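Local structure of lactate utilization protein C (Deinococcus radiodurans, 2G40) at residues A[97-100]-A[101-105]; A[57-60]-A[61-65]. The protein may function in L-lactate utilization, as a homodimeric member of the LutC/YkgG family. All coordinates share one frame; numbering follows the deposited sequence.

Contact 1: residues A[97-100]-A[101-105]; sequences AGIP and APWLT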
ATOM      1  N   ALA A  97      14.251  11.100   3.196  1.00 17.79           N
ATOM      2  CA  ALA A  97      14.793  12.301   3.829  1.00 17.49           C
ATOM      3  C   ALA A  97      14.793  12.231   5.360  1.00 19.48           C
ATOM      4  O   ALA A  97      15.659  12.808   6.027  1.00 20.14           O
ATOM      5  CB  ALA A  97      13.998  13.551   3.330  1.00 20.35           C
ATOM      6  N   GLY A  98      13.834  11.513   5.928  1.00 17.96           N
ATOM      7  CA  GLY A  98      13.690  11.441   7.380  1.00 17.71           C
ATOM      8  C   GLY A  98      14.471  10.352   8.070  1.00 18.86           C
ATOM      9  O   GLY A  98      14.359  10.180   9.292  1.00 19.58           O
ATOM     10  N   ILE A  99      15.260   9.589   7.319  1.00 19.56           N
ATOM     11  CA  ILE A  99      16.117   8.581   7.942  1.00 19.24           C
ATOM     12  C   ILE A  99      17.176   9.323   8.753  1.00 21.00           C
ATOM     13  O   ILE A  99      17.853  10.194   8.206  1.00 18.40           O
ATOM     14  CB  ILE A  99      16.784   7.692   6.863  1.00 18.32           C
ATOM     15  CG1 ILE A  99      15.747   6.756   6.228  1.00 14.94           C
ATOM     16  CG2 ILE A  99      17.984   6.917   7.418  1.00 19.05           C
ATOM     17  CD1 ILE A  99      15.191   5.691   7.149  1.00 22.43           C
ATOM     18  N   PRO A 100      17.324   9.000  10.056  1.00 21.23           N
ATOM     19  CA  PRO A 100      18.376   9.695  10.801  1.00 21.25           C
ATOM     20  C   PRO A 100      19.775   9.492  10.209  1.00 21.89           C
ATOM     21  O   PRO A 100      20.167   8.376   9.920  1.00 18.92           O
ATOM     22  CB  PRO A 100      18.277   9.101  12.209  1.00 23.25           C
ATOM     23  CG  PRO A 100      16.920   8.481  12.286  1.00 24.87           C
ATOM     24  CD  PRO A 100      16.547   8.077  10.902  1.00 21.34           C
ATOM     25  N   ALA A 101      20.526  10.579  10.050  1.00 22.22           N
ATOM     26  CA  ALA A 101      21.921  10.500   9.584  1.00 23.68           C
ATOM     27  C   ALA A 101      22.765   9.389  10.239  1.00 23.58           C
ATOM     28  O   ALA A 101      23.531   8.726   9.550  1.00 23.94           O
ATOM     29  CB  ALA A 101      22.613  11.841   9.767  1.00 25.38           C
ATOM     30  N   PRO A 102      22.672   9.219  11.573  1.00 24.51           N
ATOM     31  CA  PRO A 102      23.447   8.164  12.261  1.00 24.70           C
ATOM     32  C   PRO A 102      23.258   6.732  11.770  1.00 24.98           C
ATOM     33  O   PRO A 102      24.104   5.890  12.027  1.00 25.48           O
ATOM     34  CB  PRO A 102      22.984   8.288  13.721  1.00 24.29           C
ATOM     35  CG  PRO A 102      22.562   9.716  13.846  1.00 27.66           C
ATOM     36  CD  PRO A 102      21.922  10.047  12.539  1.00 25.44           C
ATOM     37  N   TRP A 103      22.165   6.451  11.071  1.00 22.38           N
ATOM     38  CA  TRP A 103      21.953   5.120  10.496  1.00 23.05           C
ATOM     39  C   TRP A 103      22.812   4.846   9.275  1.00 21.29           C
ATOM     40  O   TRP A 103      22.927   3.707   8.838  1.00 21.11           O
ATOM     41  CB  TRP A 103      20.518   4.960  10.045  1.00 21.72           C
ATOM     42  CG  TRP A 103      19.493   5.028  11.114  1.00 20.36           C
ATOM     43  CD1 TRP A 103      19.630   5.498  12.390  1.00 23.61           C
ATOM     44  CD2 TRP A 103      18.137   4.662  10.961  1.00 21.07           C
ATOM     45  NE1 TRP A 103      18.434   5.424  13.046  1.00 25.03           N
ATOM     46  CE2 TRP A 103      17.494   4.912  12.191  1.00 18.49           C
ATOM     47  CE3 TRP A 103      17.395   4.137   9.904  1.00 20.86           C
ATOM     48  CZ2 TRP A 103      16.140   4.645  12.386  1.00 22.54           C
ATOM     49  CZ3 TRP A 103      16.040   3.895  10.094  1.00 21.71           C
ATOM     50  CH2 TRP A 103      15.434   4.138  11.322  1.00 25.75           C
ATOM     51  N   LEU A 104      23.359   5.911   8.699  1.00 22.96           N
ATOM     52  CA  LEU A 104      24.005   5.842   7.415  1.00 22.58           C
ATOM     53  C   LEU A 104      25.503   5.784   7.616  1.00 24.19           C
ATOM     54  O   LEU A 104      26.040   6.307   8.605  1.00 25.02           O
ATOM     55  CB  LEU A 104      23.654   7.063   6.571  1.00 22.42           C
ATOM     56  CG  LEU A 104      22.175   7.452   6.445  1.00 21.55           C
ATOM     57  CD1 LEU A 104      22.086   8.659   5.503  1.00 20.59           C
ATOM     58  CD2 LEU A 104      21.299   6.289   5.975  1.00 24.53           C
ATOM     59  N   THR A 105      26.175   5.168   6.659  1.00 24.07           N
ATOM     60  CA  THR A 105      27.604   4.934   6.769  1.00 24.80           C
ATOM     61  C   THR A 105      28.300   5.208   5.453  1.00 27.02           C
ATOM     62  O   THR A 105      27.722   5.017   4.384  1.00 25.28           O
ATOM     63  CB  THR A 105      27.874   3.481   7.204  1.00 25.73           C
ATOM     64  OG1 THR A 105      27.047   2.587   6.450  1.00 30.85           O
ATOM     65  CG2 THR A 105      27.525   3.307   8.666  1.00 26.46           C
TER
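A single 3-10 turn at 101-103, in the loop that leads from strand 92-94 to strand 109-111, brings the indole of W103 back against the pyrrolidine ring of P100. The proline lies over one face of the indole: its CD sits 3.7 Å from the centroid of the W103 six-membered ring and only 17° off the ring normal, a CH-pi contact. P100 CG reaches further along the same face, 3.5 Å from W103 NE1. The first torsion of W103 makes this possible, because with chi1 at -63° CG stands beside the backbone N and opposite the carbonyl carbon, which carries the ring back towards the residues before the turn. The backbone closes the turn with i to i+3 hydrogen bonds, as 3-10 geometry requires. W103 N gives its hydrogen to P100 O at 3.0 Å, approaching from above the carbonyl plane, and L104 N follows with a bond of 2.9 Å to A101 O. P102, with no N-H to offer, takes a position within the turn that needs no donor, and its CD packs 3.8 Å from P100 CB. I99 fills in next to the proline, crossing the tryptophan at about a right angle. Its CD1 comes within 3.6 Å of W103 CZ3, while its other branch, CG2, meets L104 CD2 at 3.7 Å. I99 and L104 both also touch L129 on strand 127-130 of the parallel sheet. W103 packs against L79 and I83 of helix 79-87.

Contact 2: residues A[57-60]-A[61-65]; sequences LHQF and EDRIL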
ATOM      1  N   LEU A  57       8.234 -10.248  20.410  1.00 15.61           N
ATOM      2  CA  LEU A  57       9.432 -10.167  19.585  1.00 17.97           C
ATOM      3  C   LEU A  57       9.725 -11.493  18.900  1.00 16.36           C
ATOM      4  O   LEU A  57       9.985 -11.553  17.688  1.00 17.54           O
ATOM      5  CB  LEU A  57      10.623  -9.726  20.443  1.00 18.74           C
ATOM      6  CG  LEU A  57      10.589  -8.231  20.799  1.00 26.10           C
ATOM      7  CD1 LEU A  57      11.638  -7.885  21.828  1.00 33.41           C
ATOM      8  CD2 LEU A  57      10.764  -7.370  19.555  1.00 31.07           C
ATOM      9  N   HIS A  58       9.633 -12.574  19.667  1.00 16.98           N
ATOM     10  CA  HIS A  58       9.867 -13.902  19.116  1.00 17.94           C
ATOM     11  C   HIS A  58       8.817 -14.269  18.089  1.00 14.78           C
ATOM     12  O   HIS A  58       9.129 -14.802  17.043  1.00 13.95           O
ATOM     13  CB  HIS A  58       9.897 -14.939  20.223  1.00 18.96           C
ATOM     14  CG  HIS A  58      11.109 -14.843  21.093  1.00 19.51           C
ATOM     15  ND1 HIS A  58      11.204 -15.492  22.302  1.00 19.17           N
ATOM     16  CD2 HIS A  58      12.279 -14.182  20.926  1.00 24.34           C
ATOM     17  CE1 HIS A  58      12.378 -15.228  22.848  1.00 21.62           C
ATOM     18  NE2 HIS A  58      13.060 -14.462  22.019  1.00 17.91           N
ATOM     19  N   GLN A  59       7.572 -13.934  18.366  1.00 16.09           N
ATOM     20  CA  GLN A  59       6.506 -14.149  17.389  1.00 15.49           C
ATOM     21  C   GLN A  59       6.693 -13.369  16.085  1.00 15.15           C
ATOM     22  O   GLN A  59       6.501 -13.914  14.996  1.00 15.01           O
ATOM     23  CB  GLN A  59       5.168 -13.801  18.032  1.00 15.73           C
ATOM     24  CG  GLN A  59       3.982 -13.978  17.112  1.00 15.43           C
ATOM     25  CD  GLN A  59       2.711 -13.726  17.840  1.00 16.83           C
ATOM     26  OE1 GLN A  59       2.394 -12.591  18.200  1.00 19.04           O
ATOM     27  NE2 GLN A  59       1.971 -14.772  18.067  1.00 18.65           N
ATOM     28  N   PHE A  60       7.061 -12.096  16.197  1.00 15.38           N
ATOM     29  CA  PHE A  60       7.276 -11.236  15.048  1.00 15.09           C
ATOM     30  C   PHE A  60       8.384 -11.841  14.205  1.00 15.75           C
ATOM     31  O   PHE A  60       8.221 -12.014  12.996  1.00 16.43           O
ATOM     32  CB  PHE A  60       7.657  -9.828  15.511  1.00 14.50           C
ATOM     33  CG  PHE A  60       7.892  -8.839  14.399  1.00 13.57           C
ATOM     34  CD1 PHE A  60       6.909  -8.569  13.458  1.00 15.04           C
ATOM     35  CD2 PHE A  60       9.103  -8.144  14.319  1.00 14.95           C
ATOM     36  CE1 PHE A  60       7.114  -7.619  12.448  1.00 16.37           C
ATOM     37  CE2 PHE A  60       9.333  -7.223  13.325  1.00 18.12           C
ATOM     38  CZ  PHE A  60       8.319  -6.948  12.372  1.00 20.82           C
ATOM     39  N   GLU A  61       9.492 -12.188  14.867  1.00 15.44           N
ATOM     40  CA  GLU A  61      10.610 -12.841  14.189  1.00 15.91           C
ATOM     41  C   GLU A  61      10.143 -14.073  13.408  1.00 14.35           C
ATOM     42  O   GLU A  61      10.459 -14.216  12.224  1.00 15.26           O
ATOM     43  CB  GLU A  61      11.694 -13.250  15.192  1.00 14.66           C
ATOM     44  CG  GLU A  61      12.868 -14.029  14.565  1.00 15.38           C
ATOM     45  CD  GLU A  61      14.014 -14.289  15.546  1.00 19.33           C
ATOM     46  OE1 GLU A  61      13.793 -14.204  16.761  1.00 18.05           O
ATOM     47  OE2 GLU A  61      15.137 -14.581  15.098  1.00 22.80           O
ATOM     48  N   ASP A  62       9.401 -14.962  14.070  1.00 13.53           N
ATOM     49  CA  ASP A  62       8.935 -16.198  13.441  1.00 14.66           C
ATOM     50  C   ASP A  62       8.112 -15.891  12.196  1.00 14.44           C
ATOM     51  O   ASP A  62       8.237 -16.547  11.191  1.00 15.02           O
ATOM     52  CB  ASP A  62       8.061 -17.009  14.379  1.00 16.23           C
ATOM     53  CG  ASP A  62       8.814 -17.564  15.571  1.00 22.22           C
ATOM     54  OD1 ASP A  62      10.053 -17.493  15.581  1.00 22.21           O
ATOM     55  OD2 ASP A  62       8.158 -18.089  16.498  1.00 22.15           O
ATOM     56  N   ARG A  63       7.238 -14.901  12.302  1.00 14.56           N
ATOM     57  CA  ARG A  63       6.335 -14.597  11.191  1.00 17.23           C
ATOM     58  C   ARG A  63       7.094 -13.953  10.033  1.00 18.11           C
ATOM     59  O   ARG A  63       6.779 -14.214   8.873  1.00 18.76           O
ATOM     60  CB  ARG A  63       5.173 -13.701  11.649  1.00 17.00           C
ATOM     61  CG  ARG A  63       4.176 -14.348  12.602  1.00 18.74           C
ATOM     62  CD  ARG A  63       3.399 -15.512  11.974  1.00 21.59           C
ATOM     63  NE  ARG A  63       4.128 -16.766  12.125  1.00 32.67           N
ATOM     64  CZ  ARG A  63       4.237 -17.443  13.268  1.00 36.67           C
ATOM     65  NH1 ARG A  63       3.663 -16.991  14.385  1.00 44.52           N
ATOM     66  NH2 ARG A  63       4.942 -18.574  13.300  1.00 34.58           N
ATOM     67  N   ILE A  64       8.092 -13.126  10.346  1.00 16.35           N
ATOM     68  CA  ILE A  64       8.914 -12.481   9.319  1.00 19.37           C
ATOM     69  C   ILE A  64       9.769 -13.536   8.626  1.00 19.21           C
ATOM     70  O   ILE A  64       9.889 -13.542   7.421  1.00 21.46           O
ATOM     71  CB  ILE A  64       9.810 -11.393   9.932  1.00 17.88           C
ATOM     72  CG1 ILE A  64       8.951 -10.217  10.401  1.00 15.04           C
ATOM     73  CG2 ILE A  64      10.877 -10.941   8.951  1.00 22.19           C
ATOM     74  CD1 ILE A  64       8.186  -9.458   9.362  1.00 19.09           C
ATOM     75  N   LEU A  65      10.354 -14.442   9.403  1.00 19.11           N
ATOM     76  CA  LEU A  65      11.134 -15.520   8.818  1.00 21.54           C
ATOM     77  C   LEU A  65      10.263 -16.416   7.920  1.00 23.25           C
ATOM     78  O   LEU A  65      10.713 -16.824   6.842  1.00 23.01           O
ATOM     79  CB  LEU A  65      11.880 -16.317   9.892  1.00 20.53           C
ATOM     80  CG  LEU A  65      12.986 -15.529  10.617  1.00 22.45           C
ATOM     81  CD1 LEU A  65      13.523 -16.353  11.787  1.00 23.98           C
ATOM     82  CD2 LEU A  65      14.114 -15.103   9.673  1.00 21.62           C
TER
HETATM   83  O   HOH W   1      13.042 -12.236  18.289  1.00 35.72           O
HETATM   84  O   HOH W   2       3.131 -17.719  17.687  1.00 36.86           O
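Four consecutive i to i+4 hydrogen bonds, from E61 N to L57 O (2.9 Å) through D62 N to H58 O and R63 N to Q59 O to I64 N on F60 O, carry this stretch of helix 53-66. On its buried side I64 lies over one face of the F60 ring: CG1 is 3.9 Å from the centroid of that ring in a CH-pi contact, displaced toward the rim, and I64 CD1 meets F60 CE1 at 3.7 Å. F60 holds CG opposite its own backbone N (chi1 -179°), which sends the ring out from the helix. A serine in place of F60 would probably leave a gap beneath I64 CG1 and CD1. Two waters each bridge residues one turn apart: one donates to E61 OE1 at 2.6 Å and weakly to L57 O, and another accepts from Q59 NE2 at 3.2 Å and weakly from R63 NH1. Q59 OE1 is hydrogen-bonded to S137 OG, and R63 NH2 forms a salt bridge with D66. The helix lies against the parallel sheet, with F60 on V220 and V222 of strand 217-223, and I64 on V220 and on Y71 of strand 70-74; F60 also touches I171 on strand 171-172 of the mixed sheet, so its ring meets strands of both sheets.

Contact 2 comes first along the chain and contact 1 follows it, with strand 70-74, helix 79-87 and strand 92-94 in between. Their centres are 25 Å apart and their nearest atoms about 13 Å, on opposite sides of the chain's centre, so neither touches the other. What they share is the six-stranded parallel sheet, consistent with the Rossmann-like clan of the LUD domain. Helix 53-66, which holds contact 2, runs into strand 70-74 at one border of that sheet within the chain, while the loop of contact 1 delivers the chain to strand 109-111 at the other. Contact 2 packs on strand 70-74 and its neighbour 217-223, whereas contact 1 reaches further in, to strand 127-130.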